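Local coordinates for lipoate-protein ligase 1 (Plasmodium falciparum, PDB 5T8U) that belongs to the lipoate-protein ligase family, joins a class II synthetase-like catalytic domain to a smaller C-terminal domain, and holds lipoic acid in this model, at residues Asn21-Leu26 against Val87-Arg91; Lys41-Ile45 against Asn249-Asn255; Leu170-Lys175 against Thr201-Glu206; Ile335-Phe339 against Arg354-Leu358. All coordinates share one frame; numbering follows the deposited sequence.

Contact 1. Residues Asn21-Leu26 against Val87-Arg91; sequences NIHFNL and VLVAR
His23 reaches from the first turn of helix 22-34 to the backbone of strand 88-90, meeting it with the edge of its ring. His23 NE2 donates to Val89 O over 2.7 Å with an N-H...O angle of 157°. The oxygen lies almost in the imidazole plane, while NE2 approaches tilted 34° from the carbonyl plane of Val89. With CG beside its backbone N (chi1 -55°), the ring swings forward to the strand and brings His23 CD2 to 3.5 Å from Ala90 CB. That methyl is shared: Ile22 CG1 touches Ala90 CB at 3.9 Å and Leu26 CD1 at 4.0 Å, so three helix side chains converge on one small residue. Toward the start of the strand, the CD1 branch of Leu88 meets Asn21 ND2 at 3.6 Å, the side chains crossing at about a right angle. Asn21 OD1, the other arm of this amide, accepts from Phe24 N at 2.8 Å in the carbonyl plane, on a lone pair, and caps the helix. Trp59, a lipoic acid pocket residue, packs on Ile22 and Leu26. The arrangement is an N-capped helix docked on the edge strand of the small three-stranded sheet of the catalytic domain, beside the lipoic acid pocket.

Contact 2. Residues Lys41-Ile45 against Asn249-Asn255; sequences KYLNI and NNNITKN
Tyr42 lays its CB against Ile252 CG1, 4.1 Å away, and turns the edge of its ring to the short helix 250-253. Asn251 O lies in the ring plane, 3.6 Å from Tyr42 CD1. Farther along the same edge, Tyr42 CE1 is 3.9 Å from Asn255 ND2, with ring and amide planes 58° apart; the OD1 of this asparagine is engaged by Glu257 N, where it caps the next helix. On the backbone side, Asn249 ND2 donates to Tyr42 O over 3.2 Å with an N-H...O angle of 142°, the donor standing tilted from the carbonyl plane. Asn249 has CG anti to its own N (chi1 -177°), which leaves the amide at the start of its helix, where OD1 also accepts a weak capping bond from Ile252 N. Leu43, the first residue to leave helix 39-42, turns its CD2 branch to Asn249 ND2 and Ile252 CD1, 4.1 Å from the latter. Ile246 touches both Leu43 and Ile252, Leu28 and Phe31 of helix 22-34 also pack on Ile252, and Phe31 meets the Tyr42 ring edge-to-face. Asn44 OD1 and Asn251 ND2, on two exposed side chains, approach to 3.4 Å. The chemistry is thus mixed: an apolar patch of Leu43, Ile252 and Tyr42 CB is bordered by asparagine amides, one of them bonding a carbonyl left at a helix end and, weakly, capping the opposing helix.

Contact 3. Residues Leu170-Lys175 against Thr201-Glu206; sequences LINLEK and TINLSE
Leu204 packs into the bend of residues 170-175, where two irregular segments of the catalytic domain run past each other at and beyond the end of strand 162-170 in the large mixed sheet. Leu204 CD1 lies 3.1 Å from Leu173 N, tightly packed against the backbone, and also touches Leu173 CB, while Leu204 CD2 lies against Lys175 CB at 3.7 Å. Next to it, Leu170 CD2 touches Ile202 CG2 at 3.5 Å, these side chains set roughly perpendicular. Leu170, Leu173, Ile202 and Leu204 form the apolar part of the contact. Around it the backbone bonds are weak: Ser205 N and Ser205 OG both turn to Leu170 O, and Glu206 N to Ile171 O. Glu206 continues over the bend, its CG 3.2 Å from Ile171 O. Outside this layer, Leu170 pairs through its backbone with Cys151, and Asn203 with Lys150, a residue of the lipoic acid pocket. Cys151 and Lys150 are consecutive in strand 150-159, so one strand holds both segments; Gly104, before strand 105-112, pairs with the backbone of Asn172. At the far end the Lys175 chain is fully extended from CA to NZ (chi1 176°) and runs antiparallel alongside Ile202. The ammonium group is gripped by two oxygens of the other segment: Lys175 NZ donates to Thr201 OG1 at 2.8 Å and to Ile202 O at 2.6 Å, the latter with a C=O...N angle of 145°.

Contact 4. Residues Ile335-Phe339 against Arg354-Leu358; sequences ISIFF and RSWIL
Helices 332-341 and 347-357, neighbours in the chain and joined by a short connection, pack side by side here through an aromatic ring and a row of aliphatic branches. The stem of Arg354 sits over one face of Phe339: its CB is 3.4 Å from the ring centroid and 14° off the ring normal, a CH-pi contact centred on the ring. With its CG turned unusually (chi1 108°), Arg354 then runs extended from CG to NE past Phe339 CB, which its CD meets at 3.8 Å. This carries the guanidinium back along helix 332-341 to Ser336, where Arg354 NH2 comes to 3.3 Å from Ser336 OG. It is the aliphatic stem that lies on the phenyl; the guanidinium plane is turned 44° from the ring. Both helices belong to the C-terminal domain, in which Trp356, on another side of helix 347-357, packs against strand 280-286 of the three-stranded antiparallel sheet. The edge of Phe339 receives a different neighbour: CZ meets Ile357 CD1 at 3.7 Å, near the ring plane. One turn back on the first helix, Ile335 offers its CG2 branch to two partners, Ile357 CG2 at 4.2 Å and Leu358 CD2 at 3.7 Å, the side chains of Ile335 and Leu358 lying alongside, pointing opposite ways.

Overall arrangement
From the N terminus, residues 21-26 open contact 1, and residues 41-45, on the next helix, open contact 2. Strand 88-90 closes contact 1 across 60 residues, joining helix 22-34 to the small sheet. Contact 3 then opens and closes within the long span that ends only when residues 249-255 complete contact 2, which joins the end of helix 39-42 to helix 250-253. Contacts 1 and 2 therefore cross along the chain, and touch in space, Phe24 CZ lying 3.3 Å from Thr253 OG1. Contact 3, at the far end of the large sheet, has its centre about 34 Å from that of contact 2. Contact 4 follows in series, a short helical hairpin confined to the C-terminal domain.

Contact 1. Residues Asn21-Leu26 against Val87-Arg91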
loop_
_atom_site.group_PDB
_atom_site.type_symbol
_atom_site.label_atom_id
_atom_site.label_comp_id
_atom_site.label_asym_id
_atom_site.label_seq_id
_atom_site.Cartn_x
_atom_site.Cartn_y
_atom_site.Cartn_z
ATOM N N ASN A 21 -4.550 7.078 -14.251
ATOM C CA ASN A 21 -5.655 7.300 -13.328
ATOM C C ASN A 21 -5.444 6.452 -12.081
ATOM O O ASN A 21 -5.217 5.242 -12.178
ATOM C CB ASN A 21 -6.994 6.957 -13.983
ATOM C CG ASN A 21 -8.167 7.134 -13.038
ATOM O OD1 ASN A 21 -8.561 6.200 -12.341
ATOM N ND2 ASN A 21 -8.727 8.338 -13.007
ATOM N N ILE A 22 -5.521 7.091 -10.912
ATOM C CA ILE A 22 -5.235 6.391 -9.662
ATOM C C ILE A 22 -6.203 5.231 -9.462
ATOM O O ILE A 22 -5.805 4.137 -9.043
ATOM C CB ILE A 22 -5.268 7.375 -8.475
ATOM C CG1 ILE A 22 -4.959 6.653 -7.158
ATOM C CG2 ILE A 22 -6.619 8.082 -8.378
ATOM C CD1 ILE A 22 -3.592 5.993 -7.114
ATOM N N HIS A 23 -7.487 5.445 -9.758
ATOM C CA HIS A 23 -8.468 4.379 -9.588
ATOM C C HIS A 23 -8.218 3.242 -10.569
ATOM O O HIS A 23 -8.342 2.065 -10.213
ATOM C CB HIS A 23 -9.882 4.933 -9.761
ATOM C CG HIS A 23 -10.192 6.083 -8.856
ATOM N ND1 HIS A 23 -10.876 7.203 -9.281
ATOM C CD2 HIS A 23 -9.913 6.288 -7.547
ATOM C CE1 HIS A 23 -11.002 8.048 -8.274
ATOM N NE2 HIS A 23 -10.426 7.516 -7.210
ATOM N N PHE A 24 -7.860 3.578 -11.810
ATOM C CA PHE A 24 -7.600 2.555 -12.814
ATOM C C PHE A 24 -6.410 1.690 -12.414
ATOM O O PHE A 24 -6.494 0.455 -12.408
ATOM C CB PHE A 24 -7.357 3.216 -14.173
ATOM C CG PHE A 24 -7.405 2.262 -15.329
ATOM C CD1 PHE A 24 -8.599 2.009 -15.984
ATOM C CD2 PHE A 24 -6.259 1.620 -15.762
ATOM C CE1 PHE A 24 -8.648 1.133 -17.048
ATOM C CE2 PHE A 24 -6.301 0.742 -16.828
ATOM C CZ PHE A 24 -7.498 0.498 -17.470
ATOM N N ASN A 25 -5.291 2.328 -12.065
ATOM C CA ASN A 25 -4.091 1.577 -11.708
ATOM C C ASN A 25 -4.284 0.803 -10.410
ATOM O O ASN A 25 -3.757 -0.305 -10.262
ATOM C CB ASN A 25 -2.893 2.518 -11.590
ATOM C CG ASN A 25 -2.497 3.123 -12.919
ATOM O OD1 ASN A 25 -2.679 2.509 -13.970
ATOM N ND2 ASN A 25 -1.943 4.330 -12.880
ATOM N N LEU A 26 -5.018 1.371 -9.451
ATOM C CA LEU A 26 -5.337 0.620 -8.241
ATOM C C LEU A 26 -6.196 -0.597 -8.559
ATOM O O LEU A 26 -6.041 -1.649 -7.926
ATOM C CB LEU A 26 -6.039 1.523 -7.226
ATOM C CG LEU A 26 -5.147 2.512 -6.470
ATOM C CD1 LEU A 26 -5.994 3.522 -5.713
ATOM C CD2 LEU A 26 -4.212 1.788 -5.512
ATOM N N VAL A 87 -8.119 17.712 -7.962
ATOM C CA VAL A 87 -7.301 16.563 -7.589
ATOM C C VAL A 87 -8.223 15.396 -7.274
ATOM O O VAL A 87 -9.237 15.556 -6.582
ATOM C CB VAL A 87 -6.391 16.896 -6.389
ATOM C CG1 VAL A 87 -5.660 15.650 -5.889
ATOM C CG2 VAL A 87 -5.390 17.978 -6.769
ATOM N N LEU A 88 -7.876 14.219 -7.787
ATOM C CA LEU A 88 -8.671 13.025 -7.548
ATOM C C LEU A 88 -8.395 12.479 -6.153
ATOM O O LEU A 88 -7.330 12.706 -5.573
ATOM C CB LEU A 88 -8.365 11.960 -8.601
ATOM C CG LEU A 88 -8.621 12.386 -10.051
ATOM C CD1 LEU A 88 -8.151 11.313 -11.023
ATOM C CD2 LEU A 88 -10.094 12.696 -10.271
ATOM N N VAL A 89 -9.374 11.760 -5.611
ATOM C CA VAL A 89 -9.300 11.200 -4.268
ATOM C C VAL A 89 -9.517 9.698 -4.361
ATOM O O VAL A 89 -10.347 9.229 -5.150
ATOM C CB VAL A 89 -10.338 11.850 -3.328
ATOM C CG1 VAL A 89 -10.297 11.214 -1.943
ATOM C CG2 VAL A 89 -10.097 13.352 -3.233
ATOM N N ALA A 90 -8.771 8.943 -3.558
ATOM C CA ALA A 90 -8.884 7.493 -3.570
ATOM C C ALA A 90 -8.529 6.938 -2.198
ATOM O O ALA A 90 -7.860 7.590 -1.391
ATOM C CB ALA A 90 -7.985 6.871 -4.643
ATOM N N ARG A 91 -8.996 5.718 -1.947
ATOM C CA ARG A 91 -8.679 4.974 -0.736
ATOM C C ARG A 91 -8.138 3.615 -1.150
ATOM O O ARG A 91 -8.839 2.844 -1.815
ATOM C CB ARG A 91 -9.912 4.817 0.162
ATOM C CG ARG A 91 -9.697 3.928 1.387
ATOM C CD ARG A 91 -11.000 3.705 2.139
ATOM N NE ARG A 91 -11.552 4.951 2.668
ATOM C CZ ARG A 91 -11.337 5.420 3.895
ATOM N NH1 ARG A 91 -10.576 4.755 4.755
ATOM N NH2 ARG A 91 -11.889 6.566 4.266
#

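Contact 2. Residues Lys41-Ile45 against Asn249-Asn255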
loop_
_atom_site.group_PDB
_atom_site.type_symbol
_atom_site.label_atom_id
_atom_site.label_comp_id
_atom_site.label_asym_id
_atom_site.label_seq_id
_atom_site.Cartn_x
_atom_site.Cartn_y
_atom_site.Cartn_z
ATOM N N LYS A 41 -2.627 -16.799 -17.575
ATOM C CA LYS A 41 -3.752 -16.947 -18.492
ATOM C C LYS A 41 -4.344 -15.593 -18.867
ATOM O O LYS A 41 -4.718 -15.378 -20.025
ATOM C CB LYS A 41 -4.825 -17.842 -17.875
ATOM C CG LYS A 41 -6.018 -18.082 -18.792
ATOM C CD LYS A 41 -7.039 -19.017 -18.164
ATOM C CE LYS A 41 -8.231 -19.229 -19.088
ATOM N NZ LYS A 41 -9.259 -20.127 -18.490
ATOM N N TYR A 42 -4.436 -14.670 -17.906
ATOM C CA TYR A 42 -4.938 -13.336 -18.221
ATOM C C TYR A 42 -3.957 -12.586 -19.109
ATOM O O TYR A 42 -4.363 -11.918 -20.067
ATOM C CB TYR A 42 -5.230 -12.570 -16.932
ATOM C CG TYR A 42 -6.487 -13.064 -16.254
ATOM C CD1 TYR A 42 -7.727 -12.527 -16.576
ATOM C CD2 TYR A 42 -6.439 -14.085 -15.316
ATOM C CE1 TYR A 42 -8.883 -12.984 -15.969
ATOM C CE2 TYR A 42 -7.589 -14.547 -14.703
ATOM C CZ TYR A 42 -8.808 -13.994 -15.033
ATOM O OH TYR A 42 -9.956 -14.450 -14.428
ATOM N N LEU A 43 -2.664 -12.683 -18.812
ATOM C CA LEU A 43 -1.674 -12.451 -19.847
ATOM C C LEU A 43 -1.785 -13.561 -20.888
ATOM O O LEU A 43 -2.258 -14.664 -20.604
ATOM C CB LEU A 43 -0.263 -12.416 -19.260
ATOM C CG LEU A 43 -0.005 -11.464 -18.089
ATOM C CD1 LEU A 43 1.442 -11.592 -17.630
ATOM C CD2 LEU A 43 -0.324 -10.024 -18.463
ATOM N N ASN A 44 -1.354 -13.261 -22.112
ATOM C CA ASN A 44 -1.447 -14.222 -23.204
ATOM C C ASN A 44 -0.212 -15.110 -23.307
ATOM O O ASN A 44 0.116 -15.592 -24.401
ATOM C CB ASN A 44 -1.697 -13.487 -24.521
ATOM C CG ASN A 44 -3.013 -12.731 -24.524
ATOM O OD1 ASN A 44 -4.040 -13.250 -24.085
ATOM N ND2 ASN A 44 -2.986 -11.498 -25.012
ATOM N N ILE A 45 0.480 -15.343 -22.192
ATOM C CA ILE A 45 1.705 -16.134 -22.176
ATOM C C ILE A 45 1.353 -17.612 -22.277
ATOM O O ILE A 45 1.628 -18.261 -23.293
ATOM C CB ILE A 45 2.534 -15.845 -20.910
ATOM C CG1 ILE A 45 2.964 -14.374 -20.881
ATOM C CG2 ILE A 45 3.762 -16.749 -20.849
ATOM C CD1 ILE A 45 3.571 -13.923 -19.567
ATOM N N ASN A 249 -4.675 -4.578 -21.803
ATOM C CA ASN A 249 -4.978 -6.005 -21.891
ATOM C C ASN A 249 -6.450 -6.206 -21.553
ATOM O O ASN A 249 -6.838 -6.220 -20.382
ATOM C CB ASN A 249 -4.075 -6.796 -20.951
ATOM C CG ASN A 249 -4.300 -8.291 -21.047
ATOM O OD1 ASN A 249 -5.433 -8.754 -21.159
ATOM N ND2 ASN A 249 -3.217 -9.056 -21.009
ATOM N N ASN A 250 -7.278 -6.376 -22.586
ATOM C CA ASN A 250 -8.723 -6.423 -22.385
ATOM C C ASN A 250 -9.139 -7.574 -21.477
ATOM O O ASN A 250 -10.165 -7.481 -20.794
ATOM C CB ASN A 250 -9.429 -6.523 -23.736
ATOM C CG ASN A 250 -9.394 -5.216 -24.505
ATOM O OD1 ASN A 250 -9.699 -4.154 -23.960
ATOM N ND2 ASN A 250 -9.008 -5.284 -25.774
ATOM N N ASN A 251 -8.371 -8.668 -21.453
ATOM C CA ASN A 251 -8.682 -9.752 -20.525
ATOM C C ASN A 251 -8.634 -9.274 -19.079
ATOM O O ASN A 251 -9.368 -9.791 -18.230
ATOM C CB ASN A 251 -7.717 -10.921 -20.723
ATOM C CG ASN A 251 -7.940 -11.646 -22.034
ATOM O OD1 ASN A 251 -9.070 -11.775 -22.502
ATOM N ND2 ASN A 251 -6.856 -12.129 -22.634
ATOM N N ILE A 252 -7.786 -8.292 -18.785
ATOM C CA ILE A 252 -7.656 -7.762 -17.432
ATOM C C ILE A 252 -8.629 -6.618 -17.189
ATOM O O ILE A 252 -9.322 -6.585 -16.168
ATOM C CB ILE A 252 -6.197 -7.318 -17.180
ATOM C CG1 ILE A 252 -5.245 -8.514 -17.303
ATOM C CG2 ILE A 252 -6.062 -6.663 -15.801
ATOM C CD1 ILE A 252 -3.769 -8.161 -17.172
ATOM N N THR A 253 -8.703 -5.665 -18.119
ATOM C CA THR A 253 -9.440 -4.428 -17.897
ATOM C C THR A 253 -10.886 -4.488 -18.373
ATOM O O THR A 253 -11.660 -3.576 -18.059
ATOM C CB THR A 253 -8.726 -3.256 -18.584
ATOM O OG1 THR A 253 -9.415 -2.035 -18.291
ATOM C CG2 THR A 253 -8.670 -3.451 -20.094
ATOM N N LYS A 254 -11.268 -5.522 -19.118
ATOM C CA LYS A 254 -12.653 -5.728 -19.522
ATOM C C LYS A 254 -13.347 -6.783 -18.670
ATOM O O LYS A 254 -14.497 -7.137 -18.952
ATOM C CB LYS A 254 -12.720 -6.124 -20.998
ATOM N N ASN A 255 -12.677 -7.287 -17.637
ATOM C CA ASN A 255 -13.260 -8.303 -16.781
ATOM C C ASN A 255 -14.311 -7.678 -15.861
ATOM O O ASN A 255 -14.163 -6.531 -15.430
ATOM C CB ASN A 255 -12.170 -8.971 -15.948
ATOM C CG ASN A 255 -12.692 -10.127 -15.120
ATOM O OD1 ASN A 255 -13.382 -9.928 -14.120
ATOM N ND2 ASN A 255 -12.353 -11.345 -15.525
#

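Contact 3. Residues Leu170-Lys175 against Thr201-Glu206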
loop_
_atom_site.group_PDB
_atom_site.type_symbol
_atom_site.label_atom_id
_atom_site.label_comp_id
_atom_site.label_asym_id
_atom_site.label_seq_id
_atom_site.Cartn_x
_atom_site.Cartn_y
_atom_site.Cartn_z
ATOM N N LEU A 170 10.086 8.942 -5.324
ATOM C CA LEU A 170 9.957 10.360 -5.633
ATOM C C LEU A 170 11.046 10.780 -6.613
ATOM O O LEU A 170 12.237 10.725 -6.288
ATOM C CB LEU A 170 10.021 11.195 -4.355
ATOM C CG LEU A 170 8.661 11.514 -3.728
ATOM C CD1 LEU A 170 7.780 10.275 -3.599
ATOM C CD2 LEU A 170 8.870 12.160 -2.376
ATOM N N ILE A 171 10.628 11.201 -7.807
ATOM C CA ILE A 171 11.539 11.665 -8.847
ATOM C C ILE A 171 11.471 13.185 -8.916
ATOM O O ILE A 171 12.413 13.881 -8.523
ATOM C CB ILE A 171 11.193 11.042 -10.215
ATOM C CG1 ILE A 171 11.132 9.511 -10.125
ATOM C CG2 ILE A 171 12.191 11.493 -11.283
ATOM C CD1 ILE A 171 12.457 8.838 -9.838
ATOM N N ASN A 172 10.347 13.706 -9.415
ATOM C CA ASN A 172 10.156 15.137 -9.625
ATOM C C ASN A 172 8.844 15.610 -9.009
ATOM O O ASN A 172 8.226 16.557 -9.501
ATOM C CB ASN A 172 10.195 15.472 -11.116
ATOM C CG ASN A 172 10.251 16.965 -11.383
ATOM O OD1 ASN A 172 10.808 17.728 -10.594
ATOM N ND2 ASN A 172 9.662 17.388 -12.497
ATOM N N LEU A 173 8.401 14.955 -7.938
ATOM C CA LEU A 173 7.151 15.333 -7.294
ATOM C C LEU A 173 7.177 16.804 -6.890
ATOM O O LEU A 173 8.203 17.331 -6.455
ATOM C CB LEU A 173 6.899 14.452 -6.068
ATOM C CG LEU A 173 5.668 14.798 -5.225
ATOM C CD1 LEU A 173 4.411 14.601 -6.043
ATOM C CD2 LEU A 173 5.624 13.967 -3.956
ATOM N N GLU A 174 6.036 17.468 -7.049
ATOM C CA GLU A 174 5.876 18.846 -6.595
ATOM C C GLU A 174 5.801 18.834 -5.074
ATOM O O GLU A 174 4.773 18.485 -4.491
ATOM C CB GLU A 174 4.629 19.466 -7.217
ATOM C CG GLU A 174 4.529 20.974 -7.055
ATOM C CD GLU A 174 3.326 21.554 -7.775
ATOM O OE1 GLU A 174 3.220 22.797 -7.855
ATOM O OE2 GLU A 174 2.487 20.768 -8.261
ATOM N N LYS A 175 6.904 19.205 -4.419
ATOM C CA LYS A 175 6.999 19.054 -2.971
ATOM C C LYS A 175 6.179 20.100 -2.224
ATOM O O LYS A 175 5.546 19.786 -1.210
ATOM C CB LYS A 175 8.462 19.131 -2.532
ATOM C CG LYS A 175 8.653 19.080 -1.025
ATOM C CD LYS A 175 10.110 19.263 -0.636
ATOM C CE LYS A 175 10.275 19.291 0.876
ATOM N NZ LYS A 175 11.695 19.487 1.281
ATOM N N THR A 201 10.350 15.888 6.380
ATOM C CA THR A 201 10.419 16.616 5.119
ATOM C C THR A 201 10.557 15.661 3.936
ATOM O O THR A 201 10.831 14.472 4.111
ATOM C CB THR A 201 11.600 17.611 5.104
ATOM O OG1 THR A 201 11.731 18.186 3.797
ATOM C CG2 THR A 201 12.900 16.916 5.486
ATOM N N ILE A 202 10.365 16.195 2.734
ATOM C CA ILE A 202 10.427 15.425 1.499
ATOM C C ILE A 202 11.678 15.832 0.733
ATOM O O ILE A 202 12.185 16.951 0.877
ATOM C CB ILE A 202 9.152 15.643 0.651
ATOM C CG1 ILE A 202 7.960 14.911 1.280
ATOM C CG2 ILE A 202 9.352 15.196 -0.797
ATOM C CD1 ILE A 202 8.049 13.387 1.238
ATOM N N ASN A 203 12.186 14.907 -0.081
ATOM C CA ASN A 203 13.335 15.181 -0.932
ATOM C C ASN A 203 13.129 14.521 -2.285
ATOM O O ASN A 203 12.846 13.321 -2.358
ATOM C CB ASN A 203 14.636 14.675 -0.302
ATOM C CG ASN A 203 15.867 15.209 -1.007
ATOM O OD1 ASN A 203 15.865 16.326 -1.525
ATOM N ND2 ASN A 203 16.923 14.408 -1.041
ATOM N N LEU A 204 13.272 15.306 -3.348
ATOM C CA LEU A 204 13.196 14.776 -4.701
ATOM C C LEU A 204 14.553 14.222 -5.109
ATOM O O LEU A 204 15.581 14.886 -4.939
ATOM C CB LEU A 204 12.755 15.861 -5.683
ATOM C CG LEU A 204 11.321 16.390 -5.577
ATOM C CD1 LEU A 204 10.332 15.245 -5.585
ATOM C CD2 LEU A 204 11.115 17.263 -4.346
ATOM N N SER A 205 14.556 13.004 -5.648
ATOM C CA SER A 205 15.802 12.396 -6.091
ATOM C C SER A 205 16.437 13.148 -7.257
ATOM O O SER A 205 17.566 12.819 -7.637
ATOM C CB SER A 205 15.560 10.935 -6.471
ATOM O OG SER A 205 15.415 10.122 -5.321
ATOM N N GLU A 206 15.745 14.136 -7.832
ATOM C CA GLU A 206 16.364 15.015 -8.818
ATOM C C GLU A 206 17.292 16.030 -8.166
ATOM O O GLU A 206 18.247 16.489 -8.803
ATOM C CB GLU A 206 15.295 15.748 -9.630
ATOM C CG GLU A 206 14.598 14.885 -10.668
ATOM C CD GLU A 206 13.649 15.677 -11.547
ATOM O OE1 GLU A 206 13.377 16.855 -11.226
ATOM O OE2 GLU A 206 13.177 15.124 -12.563
#

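Contact 4. Residues Ile335-Phe339 against Arg354-Leu358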
loop_
_atom_site.group_PDB
_atom_site.type_symbol
_atom_site.label_atom_id
_atom_site.label_comp_id
_atom_site.label_asym_id
_atom_site.label_seq_id
_atom_site.Cartn_x
_atom_site.Cartn_y
_atom_site.Cartn_z
ATOM N N ILE A 335 -12.864 -7.874 28.342
ATOM C CA ILE A 335 -11.985 -7.293 27.332
ATOM C C ILE A 335 -10.633 -7.998 27.345
ATOM O O ILE A 335 -10.121 -8.415 26.299
ATOM C CB ILE A 335 -11.842 -5.776 27.557
ATOM C CG1 ILE A 335 -13.185 -5.084 27.307
ATOM C CG2 ILE A 335 -10.764 -5.188 26.642
ATOM C CD1 ILE A 335 -13.211 -3.609 27.671
ATOM N N SER A 336 -10.038 -8.144 28.531
ATOM C CA SER A 336 -8.775 -8.867 28.646
ATOM C C SER A 336 -8.893 -10.265 28.050
ATOM O O SER A 336 -8.040 -10.697 27.266
ATOM C CB SER A 336 -8.346 -8.938 30.112
ATOM O OG SER A 336 -7.168 -9.710 30.265
ATOM N N ILE A 337 -9.956 -10.989 28.413
ATOM C CA ILE A 337 -10.194 -12.309 27.833
ATOM C C ILE A 337 -10.227 -12.214 26.313
ATOM O O ILE A 337 -9.558 -12.978 25.606
ATOM C CB ILE A 337 -11.501 -12.909 28.390
ATOM C CG1 ILE A 337 -11.363 -13.211 29.888
ATOM C CG2 ILE A 337 -11.910 -14.164 27.617
ATOM C CD1 ILE A 337 -10.381 -14.321 30.228
ATOM N N PHE A 338 -11.005 -11.265 25.790
ATOM C CA PHE A 338 -11.140 -11.133 24.344
ATOM C C PHE A 338 -9.783 -10.944 23.677
ATOM O O PHE A 338 -9.519 -11.525 22.618
ATOM C CB PHE A 338 -12.069 -9.968 24.005
ATOM C CG PHE A 338 -12.078 -9.617 22.547
ATOM C CD1 PHE A 338 -11.569 -8.408 22.110
ATOM C CD2 PHE A 338 -12.576 -10.508 21.612
ATOM C CE1 PHE A 338 -11.568 -8.088 20.767
ATOM C CE2 PHE A 338 -12.579 -10.192 20.267
ATOM C CZ PHE A 338 -12.074 -8.981 19.845
ATOM N N PHE A 339 -8.911 -10.131 24.277
ATOM C CA PHE A 339 -7.566 -9.983 23.732
ATOM C C PHE A 339 -6.771 -11.275 23.847
ATOM O O PHE A 339 -5.955 -11.579 22.970
ATOM C CB PHE A 339 -6.832 -8.842 24.434
ATOM C CG PHE A 339 -7.141 -7.491 23.864
ATOM C CD1 PHE A 339 -6.386 -6.975 22.825
ATOM C CD2 PHE A 339 -8.191 -6.738 24.361
ATOM C CE1 PHE A 339 -6.670 -5.735 22.294
ATOM C CE2 PHE A 339 -8.478 -5.496 23.833
ATOM C CZ PHE A 339 -7.716 -4.994 22.799
ATOM N N ARG A 354 -3.858 -3.368 23.974
ATOM C CA ARG A 354 -4.761 -3.775 25.049
ATOM C C ARG A 354 -4.390 -3.080 26.352
ATOM O O ARG A 354 -5.267 -2.602 27.083
ATOM C CB ARG A 354 -4.743 -5.299 25.216
ATOM C CG ARG A 354 -4.031 -5.813 26.468
ATOM C CD ARG A 354 -4.092 -7.328 26.567
ATOM N NE ARG A 354 -3.316 -7.822 27.702
ATOM C CZ ARG A 354 -3.763 -7.890 28.953
ATOM N NH1 ARG A 354 -2.973 -8.352 29.912
ATOM N NH2 ARG A 354 -4.994 -7.496 29.253
ATOM N N SER A 355 -3.091 -3.009 26.655
ATOM C CA SER A 355 -2.643 -2.266 27.824
ATOM C C SER A 355 -3.108 -0.819 27.769
ATOM O O SER A 355 -3.281 -0.182 28.816
ATOM C CB SER A 355 -1.121 -2.337 27.935
ATOM O OG SER A 355 -0.647 -1.486 28.963
ATOM N N TRP A 356 -3.313 -0.280 26.566
ATOM C CA TRP A 356 -3.866 1.065 26.445
ATOM C C TRP A 356 -5.371 1.077 26.696
ATOM O O TRP A 356 -5.879 1.944 27.414
ATOM C CB TRP A 356 -3.560 1.640 25.062
ATOM C CG TRP A 356 -4.321 2.895 24.783
ATOM C CD1 TRP A 356 -4.327 4.029 25.538
ATOM C CD2 TRP A 356 -5.192 3.146 23.673
ATOM N NE1 TRP A 356 -5.146 4.973 24.970
ATOM C CE2 TRP A 356 -5.690 4.455 23.824
ATOM C CE3 TRP A 356 -5.598 2.392 22.566
ATOM C CZ2 TRP A 356 -6.572 5.028 22.910
ATOM C CZ3 TRP A 356 -6.475 2.965 21.660
ATOM C CH2 TRP A 356 -6.951 4.269 21.838
ATOM N N ILE A 357 -6.098 0.124 26.109
ATOM C CA ILE A 357 -7.555 0.130 26.209
ATOM C C ILE A 357 -7.995 -0.081 27.650
ATOM O O ILE A 357 -8.960 0.537 28.114
ATOM C CB ILE A 357 -8.161 -0.927 25.265
ATOM C CG1 ILE A 357 -8.067 -0.435 23.817
ATOM C CG2 ILE A 357 -9.618 -1.236 25.647
ATOM C CD1 ILE A 357 -8.625 -1.391 22.787
ATOM N N LEU A 358 -7.302 -0.954 28.382
ATOM C CA LEU A 358 -7.686 -1.204 29.767
ATOM C C LEU A 358 -7.514 0.017 30.661
ATOM O O LEU A 358 -7.851 -0.060 31.847
ATOM C CB LEU A 358 -6.886 -2.375 30.335
ATOM C CG LEU A 358 -7.053 -3.722 29.625
ATOM C CD1 LEU A 358 -6.356 -4.812 30.415
ATOM C CD2 LEU A 358 -8.521 -4.081 29.410
#